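Local coordinates for protein exopolygalacturonate lyase (Vibrio vulnificus, PDB 5A29) that probably depolymerises pectate by beta-elimination, as a family 2 polysaccharide lyase, and carries a bound manganese ion, at residues R500-G504 / Y505-N509; I517-I520 / E521-A524; E557-D561 / T562-Y566. All blocks are in the same frame, centred on the assembly; numbering follows the deposited sequence.

Interaction 1 (R500-G504 / Y505-N509); sequences RFVRG and YFLAN
Val502 and Tyr505 are tied by two backbone bonds, from Val502 N to Tyr505 O at 2.8 Å and from Tyr505 N to Val502 O at 3.0 Å. A third, from Leu507 N to Arg500 O, spans 3.0 Å, and the same Arg500 oxygen also receives a CA-H...O contact from Phe506. Together these bonds define a beta hairpin with a two-residue loop. Its corner is a type I' turn from Val502 to Tyr505, in which Arg503 and Gly504 both take positive phi; the Gly504 backbone by itself favours a residue without a side chain. The hairpin starts as soon as helix 484-500 ends, Phe501 being the first residue to leave helical angles.

Aromatic contact occupies the side that carries Phe501 and Phe506, a non-hydrogen-bonded pair. With CG anti to the backbone N (chi1 -176°), Phe501 places CD1 over one face of the Phe506 ring near its rim, 3.8 Å from Phe506 CZ. The ring planes meet at 39°, an oblique pairing. Tyr39 adds an edge-to-face contact to Phe506.

Apolar packing beside Val502 brings Leu507 CD1 within 3.9 Å of Val502 CG1. The Arg503 guanidinium comes against the same methyl, with NH2 at 3.5 Å, and each side chain meets Leu507 at about a right angle. A bend at chi3 (-69°) folds the Arg503 guanidinium back until Val502 CG1 sits over one of its faces, off centre.

Polar ends look outside the hairpin. Arg503 NH2 binds Pro510 O and its NE binds Thr63 OG1, while Arg500 NH1 makes a salt bridge with Glu521.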
loop_
_atom_site.group_PDB
_atom_site.type_symbol
_atom_site.label_atom_id
_atom_site.label_comp_id
_atom_site.label_asym_id
_atom_site.label_seq_id
_atom_site.Cartn_x
_atom_site.Cartn_y
_atom_site.Cartn_z
ATOM N N ARG A 500 -15.222 -15.436 -3.560
ATOM C CA ARG A 500 -15.199 -13.976 -3.644
ATOM C C ARG A 500 -15.855 -13.447 -4.898
ATOM O O ARG A 500 -16.055 -12.280 -4.997
ATOM C CB ARG A 500 -13.749 -13.498 -3.710
ATOM C CG ARG A 500 -13.019 -13.966 -2.448
ATOM C CD ARG A 500 -12.174 -12.883 -1.906
ATOM N NE ARG A 500 -11.477 -13.339 -0.712
ATOM C CZ ARG A 500 -10.438 -12.720 -0.196
ATOM N NH1 ARG A 500 -9.931 -11.670 -0.821
ATOM N NH2 ARG A 500 -9.843 -13.212 0.894
ATOM N N PHE A 501 -16.074 -14.280 -5.908
ATOM C CA PHE A 501 -16.724 -13.733 -7.089
ATOM C C PHE A 501 -18.283 -13.832 -6.882
ATOM O O PHE A 501 -18.827 -14.913 -6.980
ATOM C CB PHE A 501 -16.334 -14.539 -8.332
ATOM C CG PHE A 501 -16.877 -13.991 -9.641
ATOM C CD1 PHE A 501 -16.654 -12.693 -10.000
ATOM C CD2 PHE A 501 -17.503 -14.849 -10.559
ATOM C CE1 PHE A 501 -17.098 -12.176 -11.208
ATOM C CE2 PHE A 501 -17.988 -14.348 -11.775
ATOM C CZ PHE A 501 -17.763 -13.013 -12.096
ATOM N N VAL A 502 -18.941 -12.719 -6.595
ATOM C CA VAL A 502 -20.284 -12.741 -5.997
ATOM C C VAL A 502 -21.025 -11.614 -6.734
ATOM O O VAL A 502 -20.496 -10.474 -6.844
ATOM C CB VAL A 502 -20.222 -12.373 -4.494
ATOM C CG1 VAL A 502 -21.653 -12.062 -3.952
ATOM C CG2 VAL A 502 -19.639 -13.530 -3.696
ATOM N N ARG A 503 -22.143 -11.959 -7.384
ATOM C CA ARG A 503 -23.006 -10.974 -8.064
ATOM C C ARG A 503 -22.198 -10.191 -9.105
ATOM O O ARG A 503 -22.480 -9.003 -9.410
ATOM C CB ARG A 503 -23.681 -10.037 -7.033
ATOM C CG ARG A 503 -24.709 -10.761 -6.155
ATOM C CD ARG A 503 -25.387 -9.750 -5.199
ATOM N NE ARG A 503 -24.461 -9.239 -4.167
ATOM C CZ ARG A 503 -24.126 -9.893 -3.050
ATOM N NH1 ARG A 503 -24.568 -11.115 -2.804
ATOM N NH2 ARG A 503 -23.322 -9.319 -2.152
ATOM N N GLY A 504 -21.258 -10.884 -9.746
ATOM C CA GLY A 504 -20.588 -10.263 -10.919
ATOM C C GLY A 504 -19.331 -9.417 -10.553
ATOM O O GLY A 504 -18.657 -8.906 -11.443
ATOM N N TYR A 505 -19.024 -9.346 -9.251
ATOM C CA TYR A 505 -17.866 -8.563 -8.747
ATOM C C TYR A 505 -17.084 -9.357 -7.744
ATOM O O TYR A 505 -17.485 -10.436 -7.337
ATOM C CB TYR A 505 -18.385 -7.278 -8.046
ATOM C CG TYR A 505 -18.934 -6.301 -9.060
ATOM C CD1 TYR A 505 -18.077 -5.421 -9.718
ATOM C CD2 TYR A 505 -20.306 -6.348 -9.452
ATOM C CE1 TYR A 505 -18.551 -4.587 -10.708
ATOM C CE2 TYR A 505 -20.771 -5.526 -10.461
ATOM C CZ TYR A 505 -19.909 -4.625 -11.045
ATOM O OH TYR A 505 -20.318 -3.812 -12.056
ATOM N N PHE A 506 -15.931 -8.804 -7.303
ATOM C CA PHE A 506 -15.151 -9.461 -6.281
ATOM C C PHE A 506 -15.361 -8.763 -4.926
ATOM O O PHE A 506 -15.173 -7.542 -4.834
ATOM C CB PHE A 506 -13.658 -9.420 -6.676
ATOM C CG PHE A 506 -13.345 -10.388 -7.801
ATOM C CD1 PHE A 506 -13.214 -11.753 -7.530
ATOM C CD2 PHE A 506 -13.275 -9.940 -9.102
ATOM C CE1 PHE A 506 -12.915 -12.674 -8.531
ATOM C CE2 PHE A 506 -13.052 -10.857 -10.139
ATOM C CZ PHE A 506 -12.876 -12.217 -9.862
ATOM N N LEU A 507 -15.782 -9.533 -3.922
ATOM C CA LEU A 507 -16.166 -8.985 -2.618
ATOM C C LEU A 507 -15.480 -9.794 -1.571
ATOM O O LEU A 507 -15.370 -11.026 -1.719
ATOM C CB LEU A 507 -17.686 -9.144 -2.389
ATOM C CG LEU A 507 -18.574 -8.283 -3.302
ATOM C CD1 LEU A 507 -20.024 -8.659 -2.930
ATOM C CD2 LEU A 507 -18.366 -6.794 -2.993
ATOM N N ALA A 508 -15.027 -9.104 -0.504
ATOM C CA ALA A 508 -14.316 -9.768 0.602
ATOM C C ALA A 508 -15.316 -10.573 1.481
ATOM O O ALA A 508 -14.917 -11.500 2.168
ATOM C CB ALA A 508 -13.545 -8.715 1.467
ATOM N N ASN A 509 -16.608 -10.254 1.407
ATOM C CA ASN A 509 -17.615 -10.974 2.230
ATOM C C ASN A 509 -18.864 -10.958 1.349
ATOM O O ASN A 509 -19.224 -9.887 0.843
ATOM C CB ASN A 509 -17.915 -10.138 3.515
ATOM C CG ASN A 509 -18.942 -10.813 4.457
ATOM O OD1 ASN A 509 -19.893 -11.461 4.015
ATOM N ND2 ASN A 509 -18.748 -10.637 5.755
#

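Interaction 2 (I517-I520 / E521-A524); sequences IDAI and EPLA
The first turn of helix 521-532 is set by Ile520 O, which accepts Ala524 N at 2.9 Å in a nearly linear bond (170°) of the ordinary i to i+4 kind. One residue earlier the pattern changes: Ala519 O does not bond directly to Leu523 N, and a water stands between them instead, donating to Ala519 O at 2.8 Å and accepting from Leu523 N at 3.1 Å. Solvent thus extends the helical bonding one step back into the loop.

Proline suits such a start, because the nitrogen at this point of the first turn needs no acceptor. Pro522 N has no hydrogen to offer to Ile520 O, and its ring instead leans on the loop, with Pro522 CD 3.3 Å from Ala519 O and 4.1 Å from Ala519 CB.

Glu521 folds back over the same loop. A bend at chi2 (86°) returns the carboxylate towards the residues just before the helix, so that OE1 rests 3.5 Å from Ala519 CB. A second water accepts from Ile520 N at 2.8 Å and donates to Glu521 OE1 at 3.0 Å, linking the loop backbone to the side chain of the first helical turn. The other oxygen, OE2, is held by Arg500. Glu521 N, by contrast, is buried here with no partner.

Around this helix start, Ile520 and Glu521 pack on Pro467 at the beginning of helix 467-480, Ala524 meets Phe471 further along that helix, Ala519 and Pro522 lie against Tyr39 of helix 27-46, and both of them, with Glu521, also meet Phe506 of strand 505-506.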
loop_
_atom_site.group_PDB
_atom_site.type_symbol
_atom_site.label_atom_id
_atom_site.label_comp_id
_atom_site.label_asym_id
_atom_site.label_seq_id
_atom_site.Cartn_x
_atom_site.Cartn_y
_atom_site.Cartn_z
ATOM N N ILE A 517 -13.857 -1.335 -7.473
ATOM C CA ILE A 517 -13.143 -1.793 -8.653
ATOM C C ILE A 517 -11.614 -1.817 -8.474
ATOM O O ILE A 517 -10.881 -2.149 -9.406
ATOM C CB ILE A 517 -13.463 -0.958 -9.923
ATOM C CG1 ILE A 517 -12.841 0.464 -9.886
ATOM C CG2 ILE A 517 -14.960 -0.832 -10.118
ATOM C CD1 ILE A 517 -12.859 1.072 -11.280
ATOM N N ASP A 518 -11.149 -1.529 -7.277
ATOM C CA ASP A 518 -9.697 -1.751 -7.013
ATOM C C ASP A 518 -9.391 -3.118 -6.434
ATOM O O ASP A 518 -8.299 -3.370 -6.006
ATOM C CB ASP A 518 -9.167 -0.672 -6.060
ATOM C CG ASP A 518 -7.828 -0.039 -6.564
ATOM O OD1 ASP A 518 -7.608 -0.052 -7.814
ATOM O OD2 ASP A 518 -7.064 0.517 -5.708
ATOM N N ALA A 519 -10.364 -4.039 -6.457
ATOM C CA ALA A 519 -10.136 -5.427 -5.986
ATOM C C ALA A 519 -8.836 -6.022 -6.628
ATOM O O ALA A 519 -8.551 -5.861 -7.833
ATOM C CB ALA A 519 -11.351 -6.274 -6.398
ATOM N N ILE A 520 -8.101 -6.777 -5.845
ATOM C CA ILE A 520 -6.855 -7.336 -6.418
ATOM C C ILE A 520 -6.998 -8.799 -6.845
ATOM O O ILE A 520 -6.110 -9.361 -7.464
ATOM C CB ILE A 520 -5.713 -7.222 -5.422
ATOM C CG1 ILE A 520 -6.095 -7.974 -4.159
ATOM C CG2 ILE A 520 -5.381 -5.745 -5.164
ATOM C CD1 ILE A 520 -4.919 -8.253 -3.301
ATOM N N GLU A 521 -8.121 -9.436 -6.521
ATOM C CA GLU A 521 -8.348 -10.832 -6.981
ATOM C C GLU A 521 -8.091 -10.953 -8.505
ATOM O O GLU A 521 -7.447 -11.925 -8.905
ATOM C CB GLU A 521 -9.809 -11.287 -6.700
ATOM C CG GLU A 521 -10.054 -11.611 -5.229
ATOM C CD GLU A 521 -10.428 -10.362 -4.359
ATOM O OE1 GLU A 521 -10.375 -9.207 -4.828
ATOM O OE2 GLU A 521 -10.693 -10.555 -3.147
ATOM N N PRO A 522 -8.578 -9.999 -9.328
ATOM C CA PRO A 522 -8.351 -10.107 -10.772
ATOM C C PRO A 522 -6.886 -10.122 -11.118
ATOM O O PRO A 522 -6.448 -10.949 -11.961
ATOM C CB PRO A 522 -8.941 -8.800 -11.335
ATOM C CG PRO A 522 -9.991 -8.415 -10.322
ATOM C CD PRO A 522 -9.424 -8.837 -8.997
ATOM N N LEU A 523 -6.134 -9.142 -10.619
ATOM C CA LEU A 523 -4.659 -9.251 -10.842
ATOM C C LEU A 523 -4.072 -10.565 -10.374
ATOM O O LEU A 523 -3.227 -11.158 -11.068
ATOM C CB LEU A 523 -3.927 -8.023 -10.260
ATOM C CG LEU A 523 -2.392 -7.973 -10.572
ATOM C CD1 LEU A 523 -2.162 -7.798 -12.082
ATOM C CD2 LEU A 523 -1.746 -6.769 -9.785
ATOM N N ALA A 524 -4.423 -11.045 -9.165
ATOM C CA ALA A 524 -3.824 -12.294 -8.714
ATOM C C ALA A 524 -4.231 -13.441 -9.683
ATOM O O ALA A 524 -3.390 -14.311 -10.027
ATOM C CB ALA A 524 -4.306 -12.653 -7.325
HETATM O O HOH W 1 -6.683 -6.205 -9.880
HETATM O O HOH W 2 -9.059 -7.029 -3.266
#

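Interaction 3 (E557-D561 / T562-Y566); sequences ENAYD and TNEIY
Tyr560 O collects two backbone donors as strand 556-560 runs straight into helix 561-564, Glu564 N at 2.9 Å and Asn563 N at 3.0 Å, the latter from above the carbonyl plane. Asp561 O is likewise shared, by Ile565 N at 2.8 Å and Tyr566 N at 3.0 Å; this last bond reaches five residues along the chain, so the single turn widens as it ends.

Among the side chains, Asp561 does most of the work. Its CG stands between the backbone N and the carbonyl carbon (chi1 64°), which brings OD1 beside Thr562 N in a weak, poorly aligned bond, while the main partner of OD1 is Ile549 N. OD2 lies in the plane of the Tyr566 ring at its edge, 3.7 Å from CE2, with the carboxylate turned 77° from that plane. A water completes this approach, donating to Asp561 OD2 at 2.9 Å and accepting from Tyr566 OH. Ile565 CG2 lies over the centre of one face of the same ring, which, with the neighbours at the edge, probably limits its rotation.

On the strand side, Glu564 CG touches Ala559 CB at 3.6 Å. The bend of Glu564 at chi2 carries OE2 to a water that also accepts from Tyr560 N; Asn563 ND2 reaches OE2 from above the carboxylate plane, and Lys556 supplies a salt bridge, which would offset much of the negative charge of the carboxylate.

Tyr560, at the N-cap position, sends its ring away from the turn to stack on His550. Its side chain comes about 6 Å from that of Glu154, which binds manganese with His133 and His196: a strand-to-helix junction flanking the metal site.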
loop_
_atom_site.group_PDB
_atom_site.type_symbol
_atom_site.label_atom_id
_atom_site.label_comp_id
_atom_site.label_asym_id
_atom_site.label_seq_id
_atom_site.Cartn_x
_atom_site.Cartn_y
_atom_site.Cartn_z
ATOM N N GLU A 557 -18.582 12.902 11.031
ATOM C CA GLU A 557 -17.548 13.870 10.751
ATOM C C GLU A 557 -16.249 13.258 10.218
ATOM O O GLU A 557 -15.618 13.769 9.280
ATOM C CB GLU A 557 -17.275 14.688 12.011
ATOM C CG GLU A 557 -17.841 16.096 11.963
ATOM C CD GLU A 557 -16.922 17.091 12.660
ATOM O OE1 GLU A 557 -16.601 16.861 13.851
ATOM O OE2 GLU A 557 -16.479 18.077 12.012
ATOM N N ASN A 558 -15.817 12.172 10.814
ATOM C CA ASN A 558 -14.480 11.730 10.455
ATOM C C ASN A 558 -14.645 10.340 9.787
ATOM O O ASN A 558 -14.667 9.301 10.459
ATOM C CB ASN A 558 -13.637 11.730 11.721
ATOM C CG ASN A 558 -12.314 11.058 11.535
ATOM O OD1 ASN A 558 -11.535 11.433 10.668
ATOM N ND2 ASN A 558 -12.042 10.062 12.365
ATOM N N ALA A 559 -14.945 10.351 8.492
ATOM C CA ALA A 559 -15.432 9.106 7.869
ATOM C C ALA A 559 -14.581 8.678 6.697
ATOM O O ALA A 559 -14.145 9.507 5.908
ATOM C CB ALA A 559 -16.879 9.290 7.397
ATOM N N TYR A 560 -14.454 7.363 6.509
ATOM C CA TYR A 560 -13.751 6.826 5.306
ATOM C C TYR A 560 -14.784 6.036 4.449
ATOM O O TYR A 560 -15.584 5.252 5.010
ATOM C CB TYR A 560 -12.668 5.805 5.759
ATOM C CG TYR A 560 -11.583 6.470 6.548
ATOM C CD1 TYR A 560 -11.715 6.712 7.922
ATOM C CD2 TYR A 560 -10.446 6.966 5.896
ATOM C CE1 TYR A 560 -10.731 7.421 8.618
ATOM C CE2 TYR A 560 -9.444 7.634 6.594
ATOM C CZ TYR A 560 -9.591 7.859 7.943
ATOM O OH TYR A 560 -8.577 8.536 8.593
ATOM N N ASP A 561 -14.664 6.149 3.138
ATOM C CA ASP A 561 -15.465 5.290 2.222
ATOM C C ASP A 561 -15.314 3.768 2.487
ATOM O O ASP A 561 -16.300 2.987 2.411
ATOM C CB ASP A 561 -15.177 5.605 0.762
ATOM C CG ASP A 561 -13.709 5.297 0.341
ATOM O OD1 ASP A 561 -12.852 5.200 1.222
ATOM O OD2 ASP A 561 -13.407 5.193 -0.879
ATOM N N THR A 562 -14.120 3.386 2.926
ATOM C CA THR A 562 -13.804 2.032 3.357
ATOM C C THR A 562 -14.860 1.478 4.272
ATOM O O THR A 562 -15.234 0.337 4.149
ATOM C CB THR A 562 -12.454 2.072 4.139
ATOM O OG1 THR A 562 -11.539 2.868 3.350
ATOM C CG2 THR A 562 -11.845 0.692 4.235
ATOM N N ASN A 563 -15.344 2.288 5.214
ATOM C CA ASN A 563 -16.361 1.829 6.115
ATOM C C ASN A 563 -17.743 2.258 5.630
ATOM O O ASN A 563 -18.623 1.422 5.502
ATOM C CB ASN A 563 -16.133 2.426 7.486
ATOM C CG ASN A 563 -17.125 1.904 8.482
ATOM O OD1 ASN A 563 -17.134 0.707 8.794
ATOM N ND2 ASN A 563 -18.004 2.784 8.959
ATOM N N GLU A 564 -17.917 3.548 5.345
ATOM C CA GLU A 564 -19.265 4.132 5.104
ATOM C C GLU A 564 -19.882 3.578 3.826
ATOM O O GLU A 564 -21.120 3.574 3.694
ATOM C CB GLU A 564 -19.219 5.669 4.994
ATOM C CG GLU A 564 -18.697 6.329 6.299
ATOM C CD GLU A 564 -19.333 5.764 7.573
ATOM O OE1 GLU A 564 -20.573 5.820 7.711
ATOM O OE2 GLU A 564 -18.626 5.241 8.449
ATOM N N ILE A 565 -19.033 3.190 2.868
ATOM C CA ILE A 565 -19.499 2.548 1.639
ATOM C C ILE A 565 -19.214 1.029 1.598
ATOM O O ILE A 565 -20.143 0.213 1.546
ATOM C CB ILE A 565 -18.975 3.242 0.389
ATOM C CG1 ILE A 565 -19.472 4.699 0.369
ATOM C CG2 ILE A 565 -19.304 2.437 -0.878
ATOM C CD1 ILE A 565 -18.888 5.588 -0.706
ATOM N N TYR A 566 -17.936 0.641 1.673
ATOM C CA TYR A 566 -17.545 -0.696 1.292
ATOM C C TYR A 566 -17.773 -1.745 2.353
ATOM O O TYR A 566 -17.610 -2.958 2.052
ATOM C CB TYR A 566 -16.088 -0.738 0.716
ATOM C CG TYR A 566 -16.005 0.121 -0.523
ATOM C CD1 TYR A 566 -16.596 -0.297 -1.721
ATOM C CD2 TYR A 566 -15.439 1.390 -0.476
ATOM C CE1 TYR A 566 -16.529 0.472 -2.855
ATOM C CE2 TYR A 566 -15.370 2.173 -1.595
ATOM C CZ TYR A 566 -15.947 1.704 -2.774
ATOM O OH TYR A 566 -15.899 2.464 -3.894
HETATM O O HOH W 3 -15.657 5.829 8.557
HETATM O O HOH W 4 -14.855 5.174 -3.364
#

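Three local contacts follow one another along the C-terminal part of the chain, in series, none nested in or crossing another. Interaction 1 closes the reversal that follows helix 484-500. After strand 514-516, interaction 2 turns the loop into helix 521-532. Interactions 1 and 2 touch, their centres about 11 Å apart, joined by a salt bridge and by the Phe506 side chain, which reaches from the hairpin to the helix start. The two therefore form one packed unit beside helix 27-46. Interaction 3 stands apart, its centre about 20 Å from that of interaction 1 and 21 Å from that of interaction 2, and joins strand 556-560 to the terminal helical turn near the manganese site.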